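Local coordinates for protein FAD-dependent pyridine nucleotide-disulphide oxidoreductase (PDB 3IWA) that probably uses FAD to pass electrons between a pyridine nucleotide and a disulphide or related acceptor, as in its oxidoreductase family, at residues I154-V165 / L178-V189; L344-T355 / L400-G409. All blocks are in the same frame, centred on the assembly; numbering follows the deposited sequence.

Contact 1 (I154-V165 / L178-V189); sequences ISAGEVSKAVIV and LADMWGIDTTVV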
# COMPACT_ATOMS: atom_id res chain seq x y z
N ILE A 154 -1.80 9.16 34.75
CA ILE A 154 -2.09 8.08 35.69
C ILE A 154 -0.77 7.39 36.09
O ILE A 154 0.19 7.33 35.29
CB ILE A 154 -3.07 7.03 35.09
CG1 ILE A 154 -4.44 7.66 34.81
CG2 ILE A 154 -3.20 5.79 36.00
CD1 ILE A 154 -5.19 6.99 33.69
N SER A 155 -0.75 6.89 37.31
CA SER A 155 0.36 6.09 37.83
C SER A 155 -0.19 4.95 38.68
O SER A 155 -1.40 4.91 38.98
CB SER A 155 1.35 6.97 38.63
OG SER A 155 0.73 7.59 39.75
N ALA A 156 0.71 4.04 39.05
CA ALA A 156 0.38 2.81 39.77
C ALA A 156 -0.54 3.08 40.98
O ALA A 156 -0.27 3.97 41.79
CB ALA A 156 1.70 2.11 40.23
N GLY A 157 -1.64 2.33 41.05
CA GLY A 157 -2.52 2.33 42.22
C GLY A 157 -3.48 3.51 42.34
O GLY A 157 -4.18 3.62 43.34
N GLU A 158 -3.52 4.38 41.32
CA GLU A 158 -4.38 5.58 41.34
C GLU A 158 -5.84 5.29 40.98
O GLU A 158 -6.77 5.86 41.57
CB GLU A 158 -3.86 6.63 40.36
CG GLU A 158 -2.59 7.34 40.73
CD GLU A 158 -2.35 8.60 39.86
OE1 GLU A 158 -1.41 9.38 40.17
OE2 GLU A 158 -3.10 8.82 38.88
N VAL A 159 -6.03 4.45 39.96
CA VAL A 159 -7.34 4.13 39.40
C VAL A 159 -7.65 2.65 39.63
O VAL A 159 -6.80 1.80 39.45
CB VAL A 159 -7.40 4.48 37.89
CG1 VAL A 159 -8.74 4.09 37.29
CG2 VAL A 159 -7.15 5.97 37.68
N SER A 160 -8.87 2.36 40.06
CA SER A 160 -9.29 0.99 40.33
C SER A 160 -10.21 0.55 39.21
O SER A 160 -10.01 -0.51 38.62
CB SER A 160 -10.03 0.89 41.68
OG SER A 160 -10.60 -0.42 41.87
N LYS A 161 -11.22 1.37 38.92
CA LYS A 161 -12.14 1.04 37.84
C LYS A 161 -12.33 2.17 36.83
O LYS A 161 -12.61 3.32 37.19
CB LYS A 161 -13.48 0.58 38.41
CG LYS A 161 -13.38 -0.73 39.21
CD LYS A 161 -14.64 -1.58 39.12
CE LYS A 161 -14.43 -2.95 39.76
NZ LYS A 161 -15.13 -3.10 41.06
N ALA A 162 -12.15 1.80 35.55
CA ALA A 162 -12.37 2.69 34.41
C ALA A 162 -13.55 2.20 33.58
O ALA A 162 -13.60 1.03 33.20
CB ALA A 162 -11.13 2.78 33.55
N VAL A 163 -14.49 3.10 33.29
CA VAL A 163 -15.50 2.83 32.29
C VAL A 163 -15.29 3.76 31.07
O VAL A 163 -15.18 4.97 31.22
CB VAL A 163 -16.90 3.01 32.87
CG1 VAL A 163 -17.96 3.06 31.72
CG2 VAL A 163 -17.16 1.89 33.90
N ILE A 164 -15.19 3.17 29.88
CA ILE A 164 -15.02 3.95 28.65
C ILE A 164 -16.37 4.04 27.98
O ILE A 164 -16.96 3.03 27.65
CB ILE A 164 -13.95 3.30 27.70
CG1 ILE A 164 -12.52 3.55 28.23
CG2 ILE A 164 -14.03 3.91 26.31
CD1 ILE A 164 -11.76 2.37 28.64
N VAL A 165 -16.86 5.25 27.80
CA VAL A 165 -18.11 5.51 27.11
C VAL A 165 -17.82 5.82 25.64
O VAL A 165 -17.36 6.94 25.30
CB VAL A 165 -18.88 6.70 27.72
CG1 VAL A 165 -20.24 6.88 26.97
CG2 VAL A 165 -19.07 6.50 29.25
N LEU A 178 -5.18 1.38 29.28
CA LEU A 178 -5.48 1.33 30.70
C LEU A 178 -5.30 -0.09 31.22
O LEU A 178 -4.65 -0.28 32.24
CB LEU A 178 -6.88 1.87 31.02
CG LEU A 178 -7.18 3.33 30.65
CD1 LEU A 178 -8.60 3.75 31.01
CD2 LEU A 178 -6.18 4.27 31.31
N ALA A 179 -5.84 -1.08 30.52
CA ALA A 179 -5.70 -2.46 30.99
C ALA A 179 -4.26 -2.96 30.89
O ALA A 179 -3.80 -3.71 31.74
CB ALA A 179 -6.65 -3.40 30.26
N ASP A 180 -3.53 -2.52 29.87
CA ASP A 180 -2.21 -3.09 29.58
C ASP A 180 -1.03 -2.38 30.25
O ASP A 180 -0.10 -3.03 30.70
CB ASP A 180 -1.97 -3.14 28.07
CG ASP A 180 -1.39 -4.46 27.62
OD1 ASP A 180 -1.80 -5.51 28.16
OD2 ASP A 180 -0.53 -4.44 26.72
N MET A 181 -1.05 -1.05 30.29
CA MET A 181 0.02 -0.29 30.94
C MET A 181 -0.16 -0.36 32.44
O MET A 181 0.82 -0.39 33.17
CB MET A 181 0.02 1.20 30.57
CG MET A 181 0.42 1.59 29.14
SD MET A 181 -0.21 3.26 28.72
CE MET A 181 0.79 4.35 29.72
N TRP A 182 -1.41 -0.34 32.90
CA TRP A 182 -1.65 -0.12 34.31
C TRP A 182 -2.46 -1.18 35.03
O TRP A 182 -2.68 -1.04 36.23
CB TRP A 182 -2.34 1.22 34.51
CG TRP A 182 -1.57 2.37 34.01
CD1 TRP A 182 -1.97 3.27 33.07
CD2 TRP A 182 -0.26 2.78 34.43
NE1 TRP A 182 -0.99 4.22 32.88
CE2 TRP A 182 0.06 3.94 33.70
CE3 TRP A 182 0.66 2.27 35.35
CZ2 TRP A 182 1.28 4.60 33.86
CZ3 TRP A 182 1.86 2.94 35.51
CH2 TRP A 182 2.16 4.09 34.77
N GLY A 183 -2.92 -2.22 34.33
CA GLY A 183 -3.77 -3.24 34.96
C GLY A 183 -5.10 -2.75 35.56
O GLY A 183 -5.65 -3.33 36.50
N ILE A 184 -5.63 -1.67 34.99
CA ILE A 184 -6.89 -1.10 35.43
C ILE A 184 -8.02 -1.97 34.92
O ILE A 184 -8.04 -2.36 33.76
CB ILE A 184 -7.03 0.35 34.89
CG1 ILE A 184 -5.96 1.25 35.52
CG2 ILE A 184 -8.39 0.88 35.20
CD1 ILE A 184 -5.80 2.63 34.86
N ASP A 185 -8.96 -2.29 35.81
CA ASP A 185 -10.23 -2.92 35.44
C ASP A 185 -11.06 -2.03 34.51
O ASP A 185 -11.53 -0.95 34.90
CB ASP A 185 -11.02 -3.26 36.71
CG ASP A 185 -12.25 -4.15 36.44
OD1 ASP A 185 -12.91 -4.01 35.38
OD2 ASP A 185 -12.55 -4.98 37.30
N THR A 186 -11.24 -2.50 33.28
CA THR A 186 -11.71 -1.66 32.20
C THR A 186 -12.92 -2.25 31.52
O THR A 186 -12.93 -3.43 31.17
CB THR A 186 -10.59 -1.42 31.18
OG1 THR A 186 -9.43 -0.97 31.88
CG2 THR A 186 -10.97 -0.35 30.18
N THR A 187 -13.94 -1.41 31.34
CA THR A 187 -15.19 -1.78 30.66
C THR A 187 -15.51 -0.74 29.59
O THR A 187 -15.41 0.46 29.82
CB THR A 187 -16.35 -1.82 31.65
OG1 THR A 187 -15.96 -2.61 32.77
CG2 THR A 187 -17.61 -2.40 31.01
N VAL A 188 -15.87 -1.21 28.40
CA VAL A 188 -16.31 -0.33 27.31
C VAL A 188 -17.80 -0.46 27.21
O VAL A 188 -18.31 -1.55 27.22
CB VAL A 188 -15.68 -0.68 25.94
CG1 VAL A 188 -16.23 0.24 24.87
CG2 VAL A 188 -14.19 -0.58 25.98
N VAL A 189 -18.49 0.67 27.16
CA VAL A 189 -19.92 0.72 26.97
C VAL A 189 -20.25 1.50 25.70
O VAL A 189 -19.91 2.66 25.57
CB VAL A 189 -20.64 1.38 28.21
CG1 VAL A 189 -22.15 1.55 27.94
CG2 VAL A 189 -20.36 0.57 29.50
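Parallel strand pairing closes a right-handed beta-alpha-beta unit here: strands 161-165 and 185-189, joined through helix 169-182, lie side by side in the five-stranded parallel sheet of a Rossmann-type domain, probably the one that binds the pyridine nucleotide. Four good backbone bonds alternate between the strands, A162 N to D185 O, T187 N to A162 O, I164 N to T187 O (2.7 Å) and V189 N to I164 O, preceded by a weak one from D185 N to S160 O. Strand 249-252 pairs with the other edge of 161-165.

On the face that bears A162 and I164, the helix packs through L178, whose CD1 lies 3.7 Å from A162 CB while its CD2 meets I154 CD1. I184 CG2 fills in between A162 CB and V159 CG1. On the other face, K161 and D185 run alongside each other, but K161 NZ stays 4.9 Å from D185 OD2, too far for a salt bridge.

W182 lays one face of its indole against I154 and S155. I154 CG2 sits over the five-membered ring, 4.1 Å from the centroid, and S155 CA covers the six-membered one. M181 CB lies against the opposite face, and W182 NE1 donates to Q151 O, helping hold the ring's rotation.

Contact 2 (L344-T355 / L400-G409); sequences LFEGSASGAGLT and LGIQGFSTLG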
# COMPACT_ATOMS: atom_id res chain seq x y z
N LEU A 344 -4.62 -3.64 18.97
CA LEU A 344 -5.32 -4.19 20.15
C LEU A 344 -4.33 -5.10 20.90
O LEU A 344 -3.13 -4.97 20.75
CB LEU A 344 -6.64 -4.89 19.76
CG LEU A 344 -7.66 -4.06 18.97
CD1 LEU A 344 -8.82 -4.91 18.53
CD2 LEU A 344 -8.14 -2.91 19.78
N PHE A 345 -4.82 -6.01 21.73
CA PHE A 345 -3.89 -6.79 22.55
C PHE A 345 -3.02 -7.68 21.69
O PHE A 345 -1.81 -7.59 21.74
CB PHE A 345 -4.64 -7.58 23.61
CG PHE A 345 -5.20 -6.70 24.68
CD1 PHE A 345 -4.43 -6.33 25.76
CD2 PHE A 345 -6.49 -6.21 24.58
CE1 PHE A 345 -4.94 -5.50 26.76
CE2 PHE A 345 -7.02 -5.38 25.56
CZ PHE A 345 -6.24 -5.02 26.66
N GLU A 346 -3.65 -8.50 20.87
CA GLU A 346 -2.93 -9.42 19.98
C GLU A 346 -3.16 -9.10 18.49
O GLU A 346 -2.24 -9.15 17.69
CB GLU A 346 -3.32 -10.87 20.28
CG GLU A 346 -3.00 -11.31 21.73
CD GLU A 346 -4.07 -12.23 22.29
OE1 GLU A 346 -4.46 -13.18 21.57
OE2 GLU A 346 -4.53 -12.01 23.44
N GLY A 347 -4.38 -8.73 18.11
CA GLY A 347 -4.63 -8.39 16.72
C GLY A 347 -4.50 -6.91 16.45
O GLY A 347 -4.37 -6.11 17.36
N SER A 348 -4.53 -6.57 15.16
CA SER A 348 -4.60 -5.22 14.66
C SER A 348 -5.74 -5.16 13.70
O SER A 348 -6.00 -6.12 13.02
CB SER A 348 -3.34 -4.87 13.92
OG SER A 348 -2.29 -4.67 14.84
N ALA A 349 -6.42 -4.04 13.66
CA ALA A 349 -7.47 -3.82 12.70
C ALA A 349 -7.11 -2.57 11.89
O ALA A 349 -6.49 -1.66 12.42
CB ALA A 349 -8.80 -3.64 13.41
N SER A 350 -7.51 -2.51 10.62
CA SER A 350 -7.18 -1.38 9.75
C SER A 350 -8.18 -1.29 8.62
O SER A 350 -8.84 -2.25 8.32
CB SER A 350 -5.76 -1.52 9.22
OG SER A 350 -5.39 -0.32 8.58
N GLY A 351 -8.30 -0.11 8.01
CA GLY A 351 -9.31 0.14 6.96
C GLY A 351 -9.30 1.54 6.32
O GLY A 351 -8.48 2.37 6.63
N ALA A 352 -10.22 1.78 5.40
CA ALA A 352 -10.31 3.04 4.68
C ALA A 352 -11.62 3.04 3.96
O ALA A 352 -12.07 2.00 3.56
CB ALA A 352 -9.17 3.23 3.67
N GLY A 353 -12.22 4.21 3.80
CA GLY A 353 -13.45 4.33 3.07
C GLY A 353 -14.61 3.82 3.92
O GLY A 353 -14.55 3.78 5.16
N LEU A 354 -15.66 3.39 3.23
CA LEU A 354 -16.90 3.00 3.87
C LEU A 354 -16.94 1.54 4.28
O LEU A 354 -16.36 0.68 3.62
CB LEU A 354 -18.07 3.24 2.94
CG LEU A 354 -18.15 4.63 2.35
CD1 LEU A 354 -19.27 4.70 1.33
CD2 LEU A 354 -18.34 5.64 3.47
N THR A 355 -17.62 1.28 5.39
CA THR A 355 -17.98 -0.07 5.76
C THR A 355 -19.25 -0.38 4.98
O THR A 355 -19.87 0.50 4.47
CB THR A 355 -18.27 -0.22 7.27
OG1 THR A 355 -19.48 0.47 7.60
CG2 THR A 355 -17.07 0.29 8.15
N LEU A 400 -15.76 0.81 -2.49
CA LEU A 400 -16.10 1.93 -1.62
C LEU A 400 -15.28 1.93 -0.33
O LEU A 400 -15.29 2.91 0.42
CB LEU A 400 -17.60 1.90 -1.27
CG LEU A 400 -18.61 1.90 -2.43
CD1 LEU A 400 -20.09 1.66 -2.03
CD2 LEU A 400 -18.47 3.16 -3.26
N GLY A 401 -14.62 0.82 -0.07
CA GLY A 401 -13.93 0.63 1.18
C GLY A 401 -13.33 -0.74 1.33
O GLY A 401 -13.63 -1.68 0.57
N ILE A 402 -12.47 -0.85 2.34
CA ILE A 402 -11.75 -2.03 2.64
C ILE A 402 -11.43 -1.97 4.12
O ILE A 402 -11.07 -0.91 4.61
CB ILE A 402 -10.49 -2.16 1.77
CG1 ILE A 402 -9.83 -3.49 2.02
CG2 ILE A 402 -9.48 -1.01 2.00
CD1 ILE A 402 -8.75 -3.84 1.05
N GLN A 403 -11.64 -3.09 4.83
CA GLN A 403 -11.21 -3.25 6.20
C GLN A 403 -10.61 -4.62 6.47
O GLN A 403 -10.81 -5.52 5.73
CB GLN A 403 -12.37 -3.07 7.14
CG GLN A 403 -13.04 -1.74 7.08
CD GLN A 403 -14.05 -1.68 6.04
OE1 GLN A 403 -14.79 -2.63 5.86
NE2 GLN A 403 -14.14 -0.55 5.34
N GLY A 404 -9.90 -4.79 7.57
CA GLY A 404 -9.34 -6.08 7.87
C GLY A 404 -8.92 -6.25 9.31
O GLY A 404 -8.85 -5.27 10.07
N PHE A 405 -8.60 -7.49 9.66
CA PHE A 405 -8.05 -7.80 10.97
C PHE A 405 -7.00 -8.90 10.82
O PHE A 405 -7.13 -9.80 10.00
CB PHE A 405 -9.19 -8.23 11.90
CG PHE A 405 -8.76 -8.60 13.28
CD1 PHE A 405 -8.84 -7.69 14.31
CD2 PHE A 405 -8.32 -9.87 13.57
CE1 PHE A 405 -8.50 -8.02 15.60
CE2 PHE A 405 -7.95 -10.21 14.86
CZ PHE A 405 -8.05 -9.28 15.88
N SER A 406 -5.93 -8.78 11.60
CA SER A 406 -4.84 -9.74 11.58
C SER A 406 -4.01 -9.70 12.86
O SER A 406 -3.87 -8.67 13.49
CB SER A 406 -3.88 -9.45 10.41
OG SER A 406 -2.95 -10.52 10.26
N THR A 407 -3.40 -10.83 13.20
CA THR A 407 -2.36 -10.87 14.23
C THR A 407 -1.05 -10.32 13.67
O THR A 407 -0.14 -9.95 14.40
CB THR A 407 -2.17 -12.29 14.76
OG1 THR A 407 -1.90 -13.16 13.66
CG2 THR A 407 -3.46 -12.76 15.48
N LEU A 408 -0.95 -10.25 12.35
CA LEU A 408 0.21 -9.62 11.75
C LEU A 408 -0.13 -8.19 11.37
O LEU A 408 -0.79 -7.93 10.36
CB LEU A 408 0.66 -10.41 10.53
CG LEU A 408 0.74 -11.93 10.74
CD1 LEU A 408 0.03 -12.64 9.57
CD2 LEU A 408 2.19 -12.45 10.91
N GLY A 409 0.34 -7.25 12.19
CA GLY A 409 0.07 -5.82 11.99
C GLY A 409 0.58 -5.22 10.70
O GLY A 409 -0.17 -4.64 9.92
O HOH W 1 -13.25 1.62 7.32
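Strands 348-353 and 400-406 run antiparallel, 178° between their directions and 4.7 Å apart at closest approach, as neighbours in the five-stranded antiparallel sheet of the dimerisation domain. Paired backbone bonds join S348 with S406, S350 with G404 and A352 with I402; L354 N to L400 O extends the pairing past the last bridge. On its other edge, strand 400-406 has a classic beta bulge, L400 and G401 both facing V391. Glycines bring the chains close: the CA atoms of G351 and Q403 are 4.0 Å apart.

F405, its ring swung across the neighbouring strand by CG anti to N (chi1 180°), lays CZ 3.6 Å from G347 CA. A349 CB and L344 CD1 touch the ring's edge near its plane, and L208 of helix 202-214 packs against all three side chains. The face bearing S350, A352 and I402 is covered by helix 409-423, and S350 also packs on V438 of the second subunit. S350 OG bonds to W340 O, while S406 OG accepts from L408 N in an ST turn.

Q403 bends at chi2 (86°), carrying its amide toward L354. Its NE2 donates to L354 O at 3.1 Å, reaching that oxygen from above the carbonyl plane, and weakly to a water that bonds, also weakly, to G353 O.

Overall arrangement
Both contacts are largely buried strand pairings, yet they belong to different family regions, with centres about 25 Å apart. Contact 1 is parallel and local, its strands linked by one helix and backed by branched aliphatic side chains; contact 2 is antiparallel, joins strands distant in sequence, and relies on glycines, small residues and a side-chain amide. Their more exposed parts lie around S155-S160 and D185 in contact 1 and at E346 and T407 in contact 2. The two regions meet directly at F345, which packs against A179 and D180 of helix 169-182. Of the two, only contact 2 touches the second subunit.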